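Local coordinates for beta-mannosidase (Trichoderma harzianum, PDB 4CVU), which is a family 2 glycoside hydrolase that probably releases terminal beta-linked mannose from the non-reducing ends of oligosaccharides, at residues Phe449-Tyr454 with Asn492-Ile497; Gly486-Glu491 with Pro536-Asn541; Asp723-Val728 with Trp888-Ala893; Gly894-Phe899 with Leu918-Thr923. All blocks are in the same frame, centred on the assembly; numbering follows the deposited sequence.

Contact 1: residues Phe449-Tyr454 with Asn492-Ile497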
loop_
_atom_site.group_PDB
_atom_site.type_symbol
_atom_site.label_atom_id
_atom_site.label_comp_id
_atom_site.label_asym_id
_atom_site.label_seq_id
_atom_site.Cartn_x
_atom_site.Cartn_y
_atom_site.Cartn_z
ATOM N N PHE A 449 29.414 5.346 19.630
ATOM C CA PHE A 449 30.113 6.396 18.941
ATOM C C PHE A 449 30.502 5.889 17.535
ATOM O O PHE A 449 31.068 4.805 17.407
ATOM C CB PHE A 449 31.375 6.790 19.713
ATOM C CG PHE A 449 31.107 7.282 21.105
ATOM C CD1 PHE A 449 30.881 8.641 21.349
ATOM C CD2 PHE A 449 31.100 6.394 22.179
ATOM C CE1 PHE A 449 30.658 9.094 22.658
ATOM C CE2 PHE A 449 30.859 6.835 23.460
ATOM C CZ PHE A 449 30.634 8.199 23.701
ATOM N N SER A 450 30.201 6.671 16.489
ATOM C CA SER A 450 30.181 6.092 15.149
ATOM C C SER A 450 30.313 7.056 13.944
ATOM O O SER A 450 29.480 7.932 13.740
ATOM C CB SER A 450 28.907 5.221 15.038
ATOM O OG SER A 450 28.827 4.558 13.792
ATOM N N ASP A 451 31.398 6.890 13.186
ATOM C CA ASP A 451 31.570 7.509 11.896
ATOM C C ASP A 451 31.533 9.048 11.940
ATOM O O ASP A 451 31.063 9.711 11.018
ATOM C CB ASP A 451 30.500 6.973 10.941
ATOM C CG ASP A 451 30.847 7.208 9.482
ATOM O OD1 ASP A 451 32.051 7.390 9.147
ATOM O OD2 ASP A 451 29.898 7.228 8.655
ATOM N N THR A 452 32.028 9.593 13.032
ATOM C CA THR A 452 32.278 11.015 13.148
ATOM C C THR A 452 33.157 11.184 14.371
ATOM O O THR A 452 33.404 10.215 15.108
ATOM C CB THR A 452 30.974 11.823 13.282
ATOM O OG1 THR A 452 31.238 13.229 13.083
ATOM C CG2 THR A 452 30.303 11.558 14.618
ATOM N N LEU A 453 33.655 12.407 14.560
ATOM C CA LEU A 453 34.450 12.743 15.738
ATOM C C LEU A 453 33.555 13.472 16.705
ATOM O O LEU A 453 32.565 14.043 16.292
ATOM C CB LEU A 453 35.686 13.572 15.362
ATOM C CG LEU A 453 36.707 12.848 14.472
ATOM C CD1 LEU A 453 37.951 13.703 14.259
ATOM C CD2 LEU A 453 37.121 11.494 15.028
ATOM N N TYR A 454 33.912 13.432 17.992
ATOM C CA TYR A 454 33.007 13.832 19.052
ATOM C C TYR A 454 33.610 14.911 19.967
ATOM O O TYR A 454 34.851 15.104 19.994
ATOM C CB TYR A 454 32.610 12.599 19.881
ATOM C CG TYR A 454 31.655 11.693 19.142
ATOM C CD1 TYR A 454 32.119 10.732 18.270
ATOM C CD2 TYR A 454 30.289 11.846 19.292
ATOM C CE1 TYR A 454 31.250 9.934 17.570
ATOM C CE2 TYR A 454 29.398 11.059 18.603
ATOM C CZ TYR A 454 29.873 10.085 17.754
ATOM O OH TYR A 454 28.982 9.326 17.014
ATOM N N ASN A 492 40.719 3.904 11.296
ATOM C CA ASN A 492 40.799 3.457 9.905
ATOM C C ASN A 492 40.114 4.400 8.907
ATOM O O ASN A 492 40.349 4.281 7.690
ATOM C CB ASN A 492 40.266 2.038 9.774
ATOM C CG ASN A 492 38.767 1.952 9.946
ATOM O OD1 ASN A 492 38.193 2.548 10.837
ATOM N ND2 ASN A 492 38.122 1.162 9.087
ATOM N N LEU A 493 39.274 5.318 9.404
ATOM C CA LEU A 493 38.475 6.198 8.530
ATOM C C LEU A 493 38.425 7.675 8.991
ATOM O O LEU A 493 38.993 8.556 8.351
ATOM C CB LEU A 493 37.052 5.639 8.381
ATOM C CG LEU A 493 36.111 6.361 7.405
ATOM C CD1 LEU A 493 36.663 6.292 5.995
ATOM C CD2 LEU A 493 34.718 5.778 7.447
ATOM N N MET A 494 37.746 7.951 10.095
ATOM C CA MET A 494 37.473 9.337 10.468
ATOM C C MET A 494 38.680 10.137 10.925
ATOM O O MET A 494 38.770 11.327 10.621
ATOM C CB MET A 494 36.384 9.409 11.528
ATOM C CG MET A 494 35.036 8.956 11.023
ATOM S SD MET A 494 34.639 9.580 9.383
ATOM C CE MET A 494 34.923 11.336 9.683
ATOM N N LEU A 495 39.605 9.504 11.637
ATOM C CA LEU A 495 40.836 10.179 12.006
ATOM C C LEU A 495 41.695 10.591 10.796
ATOM O O LEU A 495 42.131 11.733 10.709
ATOM C CB LEU A 495 41.632 9.386 13.071
ATOM C CG LEU A 495 41.012 9.418 14.493
ATOM C CD1 LEU A 495 41.681 8.434 15.456
ATOM C CD2 LEU A 495 41.024 10.792 15.111
ATOM N N PRO A 496 41.919 9.675 9.839
ATOM C CA PRO A 496 42.668 10.143 8.650
ATOM C C PRO A 496 41.905 11.179 7.797
ATOM O O PRO A 496 42.530 12.041 7.207
ATOM C CB PRO A 496 42.953 8.865 7.867
ATOM C CG PRO A 496 42.832 7.747 8.874
ATOM C CD PRO A 496 41.863 8.200 9.939
ATOM N N ILE A 497 40.573 11.132 7.795
ATOM C CA ILE A 497 39.778 12.194 7.154
ATOM C C ILE A 497 40.061 13.541 7.875
ATOM O O ILE A 497 40.294 14.557 7.237
ATOM C CB ILE A 497 38.253 11.882 7.135
ATOM C CG1 ILE A 497 37.943 10.826 6.089
ATOM C CG2 ILE A 497 37.453 13.146 6.833
ATOM C CD1 ILE A 497 36.529 10.293 6.171
#

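Contact 2: residues Gly486-Glu491 with Pro536-Asn541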
loop_
_atom_site.group_PDB
_atom_site.type_symbol
_atom_site.label_atom_id
_atom_site.label_comp_id
_atom_site.label_asym_id
_atom_site.label_seq_id
_atom_site.Cartn_x
_atom_site.Cartn_y
_atom_site.Cartn_z
ATOM N N GLY A 486 35.415 0.889 21.557
ATOM C CA GLY A 486 35.048 2.280 21.884
ATOM C C GLY A 486 34.117 2.936 20.882
ATOM O O GLY A 486 33.353 3.864 21.216
ATOM N N GLY A 487 34.136 2.437 19.644
ATOM C CA GLY A 487 33.286 3.013 18.606
ATOM C C GLY A 487 33.665 2.627 17.202
ATOM O O GLY A 487 34.726 2.026 16.948
ATOM N N ASN A 488 32.806 2.994 16.280
ATOM C CA ASN A 488 32.919 2.531 14.909
ATOM C C ASN A 488 33.703 3.494 14.033
ATOM O O ASN A 488 33.421 4.651 13.967
ATOM C CB ASN A 488 31.501 2.248 14.387
ATOM C CG ASN A 488 31.451 2.030 12.898
ATOM O OD1 ASN A 488 32.011 1.079 12.393
ATOM N ND2 ASN A 488 30.816 2.948 12.180
ATOM N N GLU A 489 34.692 2.944 13.331
ATOM C CA GLU A 489 35.471 3.637 12.278
ATOM C C GLU A 489 36.275 4.916 12.608
ATOM O O GLU A 489 36.163 5.907 11.905
ATOM C CB GLU A 489 34.578 3.900 11.062
ATOM C CG GLU A 489 34.763 2.851 9.964
ATOM C CD GLU A 489 33.467 2.449 9.289
ATOM O OE1 GLU A 489 32.492 3.246 9.346
ATOM O OE2 GLU A 489 33.440 1.328 8.672
ATOM N N PHE A 490 37.088 4.876 13.654
ATOM C CA PHE A 490 37.864 5.994 14.032
ATOM C C PHE A 490 39.227 5.978 13.343
ATOM O O PHE A 490 39.442 6.731 12.461
ATOM C CB PHE A 490 38.028 6.001 15.545
ATOM C CG PHE A 490 36.858 6.569 16.235
ATOM C CD1 PHE A 490 35.717 5.830 16.404
ATOM C CD2 PHE A 490 36.852 7.876 16.611
ATOM C CE1 PHE A 490 34.612 6.395 16.986
ATOM C CE2 PHE A 490 35.755 8.459 17.202
ATOM C CZ PHE A 490 34.628 7.709 17.400
ATOM N N GLU A 491 40.097 5.071 13.734
ATOM C CA GLU A 491 41.480 5.080 13.286
ATOM C C GLU A 491 41.670 4.676 11.817
ATOM O O GLU A 491 42.698 4.996 11.180
ATOM C CB GLU A 491 42.298 4.144 14.172
ATOM C CG GLU A 491 42.660 4.719 15.572
ATOM C CD GLU A 491 43.501 3.757 16.417
ATOM O OE1 GLU A 491 44.434 3.155 15.854
ATOM O OE2 GLU A 491 43.247 3.597 17.636
ATOM N N PRO A 536 40.018 0.702 21.492
ATOM C CA PRO A 536 39.469 2.043 21.415
ATOM C C PRO A 536 38.581 2.286 20.169
ATOM O O PRO A 536 37.818 3.243 20.156
ATOM C CB PRO A 536 40.700 2.938 21.405
ATOM C CG PRO A 536 41.818 2.069 20.950
ATOM C CD PRO A 536 41.479 0.673 21.324
ATOM N N CYS A 537 38.694 1.434 19.136
ATOM C CA CYS A 537 37.738 1.477 18.010
ATOM C C CYS A 537 37.674 0.159 17.275
ATOM O O CYS A 537 38.520 -0.730 17.462
ATOM C CB CYS A 537 38.056 2.600 17.036
ATOM S SG CYS A 537 39.724 2.468 16.359
ATOM N N SER A 538 36.655 0.058 16.432
ATOM C CA SER A 538 36.267 -1.187 15.770
ATOM C C SER A 538 37.309 -1.749 14.836
ATOM O O SER A 538 37.268 -2.935 14.546
ATOM C CB SER A 538 35.013 -0.960 14.948
ATOM O OG SER A 538 35.283 -0.023 13.913
ATOM N N ALA A 539 38.193 -0.902 14.318
ATOM C CA ALA A 539 39.243 -1.333 13.421
ATOM C C ALA A 539 40.495 -0.519 13.622
ATOM O O ALA A 539 40.470 0.710 13.494
ATOM C CB ALA A 539 38.782 -1.201 11.953
ATOM N N ASN A 540 41.593 -1.197 13.913
ATOM C CA ASN A 540 42.862 -0.537 14.119
ATOM C C ASN A 540 44.040 -1.517 13.982
ATOM O O ASN A 540 43.861 -2.712 13.832
ATOM C CB ASN A 540 42.900 0.232 15.488
ATOM C CG ASN A 540 42.670 -0.666 16.673
ATOM O OD1 ASN A 540 43.542 -1.446 17.025
ATOM N ND2 ASN A 540 41.451 -0.594 17.286
ATOM N N ASN A 541 45.252 -0.982 14.017
ATOM C CA ASN A 541 46.463 -1.781 13.844
ATOM C C ASN A 541 47.035 -2.386 15.128
ATOM O O ASN A 541 48.174 -2.886 15.139
ATOM C CB ASN A 541 47.531 -0.936 13.142
ATOM C CG ASN A 541 47.178 -0.666 11.700
ATOM O OD1 ASN A 541 46.690 -1.543 11.008
ATOM N ND2 ASN A 541 47.394 0.543 11.252
HETATM O O HOH W 1 37.921 2.150 13.780
HETATM O O HOH W 2 45.422 2.086 13.249
#

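Contact 3: residues Asp723-Val728 with Trp888-Ala893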
loop_
_atom_site.group_PDB
_atom_site.type_symbol
_atom_site.label_atom_id
_atom_site.label_comp_id
_atom_site.label_asym_id
_atom_site.label_seq_id
_atom_site.Cartn_x
_atom_site.Cartn_y
_atom_site.Cartn_z
ATOM N N ASP A 723 11.314 -8.278 8.094
ATOM C CA ASP A 723 10.329 -9.154 8.792
ATOM C C ASP A 723 11.004 -10.480 9.128
ATOM O O ASP A 723 10.419 -11.364 9.719
ATOM C CB ASP A 723 9.071 -9.323 7.975
ATOM C CG ASP A 723 9.208 -10.264 6.775
ATOM O OD1 ASP A 723 10.321 -10.649 6.283
ATOM O OD2 ASP A 723 8.108 -10.550 6.260
ATOM N N GLY A 724 12.251 -10.599 8.688
ATOM C CA GLY A 724 13.015 -11.801 8.915
ATOM C C GLY A 724 13.285 -12.673 7.701
ATOM O O GLY A 724 14.066 -13.601 7.817
ATOM N N ARG A 725 12.656 -12.372 6.547
ATOM C CA ARG A 725 12.705 -13.235 5.366
ATOM C C ARG A 725 14.159 -13.298 4.934
ATOM O O ARG A 725 14.784 -12.288 4.885
ATOM C CB ARG A 725 11.938 -12.603 4.181
ATOM C CG ARG A 725 12.018 -13.435 2.888
ATOM C CD ARG A 725 11.260 -12.863 1.718
ATOM N NE ARG A 725 9.822 -13.062 1.902
ATOM C CZ ARG A 725 9.095 -14.087 1.430
ATOM N NH1 ARG A 725 9.637 -15.047 0.698
ATOM N NH2 ARG A 725 7.776 -14.150 1.716
ATOM N N TRP A 726 14.606 -14.478 4.589
ATOM C CA TRP A 726 15.937 -14.729 4.039
ATOM C C TRP A 726 16.062 -14.300 2.572
ATOM O O TRP A 726 15.298 -14.719 1.726
ATOM C CB TRP A 726 16.235 -16.200 4.172
ATOM C CG TRP A 726 16.533 -16.631 5.554
ATOM C CD1 TRP A 726 16.002 -16.151 6.674
ATOM C CD2 TRP A 726 17.494 -17.613 5.956
ATOM N NE1 TRP A 726 16.523 -16.786 7.779
ATOM C CE2 TRP A 726 17.441 -17.694 7.363
ATOM C CE3 TRP A 726 18.340 -18.475 5.264
ATOM C CZ2 TRP A 726 18.243 -18.551 8.090
ATOM C CZ3 TRP A 726 19.121 -19.347 5.986
ATOM C CH2 TRP A 726 19.088 -19.354 7.399
ATOM N N LYS A 727 17.088 -13.512 2.283
ATOM C CA LYS A 727 17.577 -13.326 0.940
ATOM C C LYS A 727 18.274 -14.609 0.523
ATOM O O LYS A 727 18.261 -15.596 1.261
ATOM C CB LYS A 727 18.573 -12.154 0.866
ATOM C CG LYS A 727 17.980 -10.798 1.238
ATOM C CD LYS A 727 18.858 -9.648 0.746
ATOM C CE LYS A 727 18.306 -8.301 1.227
ATOM N NZ LYS A 727 19.137 -7.089 0.957
ATOM N N VAL A 728 18.882 -14.576 -0.667
ATOM C CA VAL A 728 19.735 -15.639 -1.135
ATOM C C VAL A 728 20.992 -15.730 -0.252
ATOM O O VAL A 728 21.440 -16.829 0.022
ATOM C CB VAL A 728 20.137 -15.484 -2.615
ATOM C CG1 VAL A 728 21.074 -16.588 -3.077
ATOM C CG2 VAL A 728 18.908 -15.503 -3.500
ATOM N N TRP A 888 15.575 -22.359 -6.351
ATOM C CA TRP A 888 15.204 -21.372 -5.368
ATOM C C TRP A 888 13.757 -21.558 -5.027
ATOM O O TRP A 888 12.938 -21.409 -5.908
ATOM C CB TRP A 888 15.408 -19.945 -5.935
ATOM C CG TRP A 888 15.036 -18.859 -4.965
ATOM C CD1 TRP A 888 13.932 -18.037 -5.027
ATOM C CD2 TRP A 888 15.725 -18.521 -3.754
ATOM N NE1 TRP A 888 13.924 -17.172 -3.936
ATOM C CE2 TRP A 888 15.003 -17.461 -3.135
ATOM C CE3 TRP A 888 16.894 -18.976 -3.150
ATOM C CZ2 TRP A 888 15.404 -16.890 -1.955
ATOM C CZ3 TRP A 888 17.292 -18.398 -1.953
ATOM C CH2 TRP A 888 16.558 -17.378 -1.366
ATOM N N LEU A 889 13.497 -21.834 -3.758
ATOM C CA LEU A 889 12.153 -21.942 -3.204
ATOM C C LEU A 889 11.804 -20.638 -2.586
ATOM O O LEU A 889 12.641 -20.033 -1.920
ATOM C CB LEU A 889 12.147 -23.023 -2.147
ATOM C CG LEU A 889 12.483 -24.437 -2.675
ATOM C CD1 LEU A 889 13.086 -25.267 -1.568
ATOM C CD2 LEU A 889 11.255 -25.101 -3.204
ATOM N N THR A 890 10.553 -20.202 -2.766
ATOM C CA THR A 890 10.107 -18.964 -2.266
ATOM C C THR A 890 8.879 -19.302 -1.450
ATOM O O THR A 890 7.965 -19.824 -2.030
ATOM C CB THR A 890 9.661 -17.991 -3.408
ATOM O OG1 THR A 890 10.747 -17.754 -4.305
ATOM C CG2 THR A 890 9.198 -16.664 -2.795
ATOM N N HIS A 891 8.907 -19.047 -0.136
ATOM C CA HIS A 891 7.697 -19.163 0.720
ATOM C C HIS A 891 6.821 -17.913 0.577
ATOM O O HIS A 891 7.319 -16.842 0.292
ATOM C CB HIS A 891 8.119 -19.426 2.176
ATOM C CG HIS A 891 8.668 -18.236 2.894
ATOM N ND1 HIS A 891 7.857 -17.327 3.535
ATOM C CD2 HIS A 891 9.939 -17.832 3.112
ATOM C CE1 HIS A 891 8.605 -16.403 4.106
ATOM N NE2 HIS A 891 9.873 -16.685 3.851
ATOM N N PRO A 892 5.495 -18.048 0.773
ATOM C CA PRO A 892 4.625 -16.917 0.581
ATOM C C PRO A 892 4.651 -15.939 1.743
ATOM O O PRO A 892 5.269 -16.198 2.777
ATOM C CB PRO A 892 3.233 -17.565 0.504
ATOM C CG PRO A 892 3.343 -18.726 1.411
ATOM C CD PRO A 892 4.743 -19.249 1.143
ATOM N N ALA A 893 3.949 -14.844 1.544
ATOM C CA ALA A 893 3.743 -13.804 2.540
ATOM C C ALA A 893 3.191 -14.251 3.889
ATOM O O ALA A 893 3.547 -13.692 4.910
ATOM C CB ALA A 893 2.833 -12.684 1.980
HETATM O O HOH W 3 12.633 -16.782 4.891
#

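Contact 4: residues Gly894-Phe899 with Leu918-Thr923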
loop_
_atom_site.group_PDB
_atom_site.type_symbol
_atom_site.label_atom_id
_atom_site.label_comp_id
_atom_site.label_asym_id
_atom_site.label_seq_id
_atom_site.Cartn_x
_atom_site.Cartn_y
_atom_site.Cartn_z
ATOM N N GLY A 894 2.282 -15.190 3.947
ATOM C CA GLY A 894 1.638 -15.405 5.296
ATOM C C GLY A 894 2.428 -16.210 6.347
ATOM O O GLY A 894 1.899 -16.539 7.430
ATOM N N VAL A 895 3.703 -16.482 6.082
ATOM C CA VAL A 895 4.463 -17.388 6.920
ATOM C C VAL A 895 5.877 -16.851 7.161
ATOM O O VAL A 895 6.433 -16.172 6.285
ATOM C CB VAL A 895 4.477 -18.813 6.262
ATOM C CG1 VAL A 895 5.352 -18.860 5.035
ATOM C CG2 VAL A 895 4.967 -19.833 7.246
ATOM N N LEU A 896 6.422 -17.105 8.374
ATOM C CA LEU A 896 7.803 -16.754 8.703
ATOM C C LEU A 896 8.657 -18.005 8.943
ATOM O O LEU A 896 8.182 -18.947 9.547
ATOM C CB LEU A 896 7.800 -15.851 9.931
ATOM C CG LEU A 896 7.042 -14.522 9.756
ATOM C CD1 LEU A 896 6.879 -13.812 11.092
ATOM C CD2 LEU A 896 7.782 -13.651 8.763
ATOM N N GLY A 897 9.906 -18.005 8.469
ATOM C CA GLY A 897 10.789 -19.122 8.626
ATOM C C GLY A 897 11.865 -19.188 7.579
ATOM O O GLY A 897 12.174 -18.193 6.944
ATOM N N PHE A 898 12.423 -20.374 7.381
ATOM C CA PHE A 898 13.461 -20.576 6.393
ATOM C C PHE A 898 13.587 -22.070 6.056
ATOM O O PHE A 898 13.319 -22.928 6.894
ATOM C CB PHE A 898 14.787 -19.974 6.863
ATOM C CG PHE A 898 15.172 -20.354 8.276
ATOM C CD1 PHE A 898 15.827 -21.564 8.529
ATOM C CD2 PHE A 898 14.877 -19.521 9.348
ATOM C CE1 PHE A 898 16.186 -21.934 9.826
ATOM C CE2 PHE A 898 15.227 -19.876 10.650
ATOM C CZ PHE A 898 15.871 -21.101 10.888
ATOM N N PHE A 899 14.017 -22.345 4.837
ATOM C CA PHE A 899 14.245 -23.706 4.347
ATOM C C PHE A 899 15.616 -24.210 4.844
ATOM O O PHE A 899 16.517 -23.411 5.136
ATOM C CB PHE A 899 14.207 -23.728 2.820
ATOM C CG PHE A 899 12.868 -23.358 2.239
ATOM C CD1 PHE A 899 11.866 -24.329 2.079
ATOM C CD2 PHE A 899 12.601 -22.048 1.829
ATOM C CE1 PHE A 899 10.614 -23.996 1.565
ATOM C CE2 PHE A 899 11.353 -21.710 1.320
ATOM C CZ PHE A 899 10.364 -22.693 1.173
ATOM N N LEU A 918 9.223 -23.673 10.536
ATOM C CA LEU A 918 8.052 -22.824 10.594
ATOM C C LEU A 918 8.110 -22.042 11.886
ATOM O O LEU A 918 8.002 -22.619 12.952
ATOM C CB LEU A 918 6.761 -23.654 10.535
ATOM C CG LEU A 918 5.432 -22.899 10.557
ATOM C CD1 LEU A 918 5.373 -21.931 9.409
ATOM C CD2 LEU A 918 4.271 -23.880 10.465
ATOM N N GLN A 919 8.288 -20.730 11.795
ATOM C CA GLN A 919 8.321 -19.862 12.976
ATOM C C GLN A 919 6.964 -19.268 13.262
ATOM O O GLN A 919 6.584 -19.136 14.417
ATOM C CB GLN A 919 9.331 -18.755 12.830
ATOM C CG GLN A 919 10.726 -19.277 12.663
ATOM C CD GLN A 919 11.716 -18.200 12.355
ATOM O OE1 GLN A 919 11.468 -17.367 11.495
ATOM N NE2 GLN A 919 12.847 -18.193 13.065
ATOM N N GLN A 920 6.233 -18.896 12.213
ATOM C CA GLN A 920 4.871 -18.405 12.397
ATOM C C GLN A 920 4.056 -18.641 11.151
ATOM O O GLN A 920 4.542 -18.457 10.075
ATOM C CB GLN A 920 4.882 -16.894 12.679
ATOM C CG GLN A 920 3.496 -16.271 12.823
ATOM C CD GLN A 920 3.564 -14.767 13.008
ATOM O OE1 GLN A 920 3.457 -14.290 14.109
ATOM N NE2 GLN A 920 3.797 -14.029 11.923
ATOM N N ASP A 921 2.800 -19.020 11.323
ATOM C CA ASP A 921 1.907 -19.252 10.193
ATOM C C ASP A 921 0.627 -18.474 10.387
ATOM O O ASP A 921 0.015 -18.588 11.415
ATOM C CB ASP A 921 1.577 -20.739 10.101
ATOM C CG ASP A 921 0.792 -21.082 8.855
ATOM O OD1 ASP A 921 0.688 -20.230 7.953
ATOM O OD2 ASP A 921 0.288 -22.209 8.774
ATOM N N THR A 922 0.229 -17.692 9.399
ATOM C CA THR A 922 -1.071 -17.009 9.422
ATOM C C THR A 922 -2.075 -17.645 8.449
ATOM O O THR A 922 -3.216 -17.227 8.401
ATOM C CB THR A 922 -0.938 -15.522 9.027
ATOM O OG1 THR A 922 -0.528 -15.424 7.668
ATOM C CG2 THR A 922 0.069 -14.800 9.924
ATOM N N THR A 923 -1.633 -18.639 7.676
ATOM C CA THR A 923 -2.421 -19.198 6.545
ATOM C C THR A 923 -3.151 -20.475 6.899
ATOM O O THR A 923 -3.649 -21.151 6.021
ATOM C CB THR A 923 -1.509 -19.603 5.394
ATOM O OG1 THR A 923 -0.793 -20.803 5.776
ATOM C CG2 THR A 923 -0.536 -18.470 5.042
HETATM O O HOH W 4 3.258 -14.561 9.031
#

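Contact 1: residues Phe449-Tyr454 with Asn492-Ile497
Leu453 and Met494 make the apolar part of this contact together with Leu495. The two leucines cross at about a right angle, with Leu453 CD2 4.0 Å from Leu495 CD2. Leu453 and Met494 slide past each other in opposite directions, and Leu453 CD2 lies 4.1 Å from Met494 CB. A second set of contacts is polar against apolar. Met494 CG sits beside the peptide link, 3.7 Å from Thr452 N. The methionine chain is bent at chi2 (-43°), which places SD 3.4 Å from Asp451 OD1. The same carboxylate oxygen approaches Leu493 CD2 at 3.5 Å. No hydrogen bond joins the two segments; they meet by van der Waals contact. Within the loop, Ser450 N donates to Tyr454 OH at 3.0 Å, and Phe449 CD1 lies over the centre of the Tyr454 ring. The backbone of Phe449 and Asp451 is also bonded to Asn488, and Thr452 OG1 to Val179 O. The loop follows strand 442-446, one of the parallel strands of the (beta/alpha)8-type barrel expected of this family, and leads into helix 458-475. It packs on helix 490-501, while Leu453 and Leu495 also reach helix 506-528, at Val509 and Leu510.

Contact 2: residues Gly486-Glu491 with Pro536-Asn541
Glu491 lies over Cys537 and runs on toward Asn540. Its CG is anti to the carbonyl carbon (chi1 -77°), 3.8 Å from Cys537 SG. Beyond CG the chain is extended, and Glu491 OE1 comes within 3.3 Å of Asn540 CB. The carboxylate and the Asn540 amide are turned 27° from each other. Glu491 OE1 also accepts a hydrogen bond from a water 3.0 Å away, and that water accepts from Asn541 N. Glu491 OE2 is hydrogen-bonded to Tyr513 OH. An alanine at Glu491 would probably leave Tyr513 OH and that water without their carboxylate mate, and open a gap beside Asn540 CB. Phe490 meets Cys537 from another side, CB to CB at 3.7 Å. Ser538 turns OG to the start of the helix, where Glu489, at the N-cap position, gives its backbone N at 3.1 Å in a nearly straight bond (176°). Ser538 N donates to Gly487 O at 2.8 Å. A second water joins Phe490 N to Ala539 N. Gly486 sits so close to Pro536 O that a side chain would clash. The Asn488-Glu489 pair follows strand 481-485, a place consistent with the active-site end of a clan GH-A barrel. The other segment follows strand 534-535, the parallel neighbour in the sheet. Helix 506-528 packs on Pro536 and Cys537, and strand 554-556 borders Pro536 and Asn540.

Contact 3: residues Asp723-Val728 with Trp888-Ala893
The Arg725 guanidinium lies flat on the His891 ring, their centres 3.8 Å apart and their planes only 9° from parallel. NH1 is over the centre of the imidazole. At the guanidinium edge, and in its plane, is His891 O. It accepts from Arg725 NH1 at 3.0 Å and from Arg725 NH2 at 3.1 Å, both on the same face of the carbonyl plane. One residue thus supplies both the stacking ring and the acceptor. The Arg725 chain is straight to CD, and the bend at chi3 (-74°) sets NE, which turns the end of the chain toward His891. The second flat group is Trp888. Val728 CG2 stands over one face, 3.8 Å from the centroid of the six-membered ring, in a CH-pi contact. Lys727 O lies at its edge, 3.6 Å from Trp888 CH2. Trp888 and His891 belong to the C-terminal Ig-fold domain, at the end of strand 884-890 and just after it. The loop they meet leads into helix 729-736, so the contact joins this domain to the barrel region. An Asx turn shapes that loop: Arg725 N donates to Asp723 OD1 at 2.9 Å. Within its own segment, His891 ND1 donates to Pro892 O at 2.9 Å. A water links His891 NE2 to Trp726 N. His673 of helix 664-692 also meets the Trp888 ring and touches Val728.

Contact 4: residues Gly894-Phe899 with Leu918-Thr923
Gly894 and Thr922 form the tight end of this antiparallel pairing. Gly894 O accepts from Thr922 OG1 at 2.7 Å, on a lone pair in the carbonyl plane, and from Thr922 N at 2.8 Å. A side chain on Gly894 would clash with Thr922 OG1 and Thr923 CG2. Next along, Leu896 N donates to Gln920 O at 2.9 Å. Gln919 and Gln920 both face Leu896, a classic beta bulge. Leu896 O takes Gln919 N at 2.9 Å and Gln920 N in a weak bond of 3.3 Å. On the looser side, Leu896 and Gln920 lie side by side and point the same way, both partly exposed. A water bonded to Gln920 NE2 there makes a weak bond to Gly894 O. Gln919 reaches over the other strand, its OE1 3.4 Å from Gly897 CA, and its NE2 is bonded to Asp409 OD2 of helix 401-413. Asp921 closes the strand end with an Asx turn. Its CG is anti to the backbone N (chi1 -173°), and OD1 accepts from Thr923 N at 2.8 Å and from Thr923 OG1. Its OD2 takes Gly925 N. An alanine at Asp921 would probably leave the amides of Thr923 and Gly925 without this acceptor and let the turn move more freely. Gly894 O, with two donors from Thr922, thus ties the start of strand 895-899 to its neighbour, Asp921 OD1 shapes the turn after that neighbour, and the bulge rests on backbone bonds of Leu896, one of them weak.

Overall arrangement
The four contacts form two pairs on opposite sides of the chain's centre. Contacts 1 and 2 share helix 490-501, and their centres are 8 Å apart. They join directly where Asn488 N meets Phe449 O at 2.8 Å. Both lie after parallel strands of the barrel sheet, and contact 2 holds the Asn-Glu pair consistent with the active site. Contacts 3 and 4 have centres 10 Å apart. Strands 884-890 and 895-899 follow each other in the chain, and the Trp726 ring stacks on Phe898. Contact 3 joins the Ig-fold domain to the barrel region, and contact 4 pairs two strands within that domain. Contacts 2 and 3 stay about 18 Å apart at their nearest atoms.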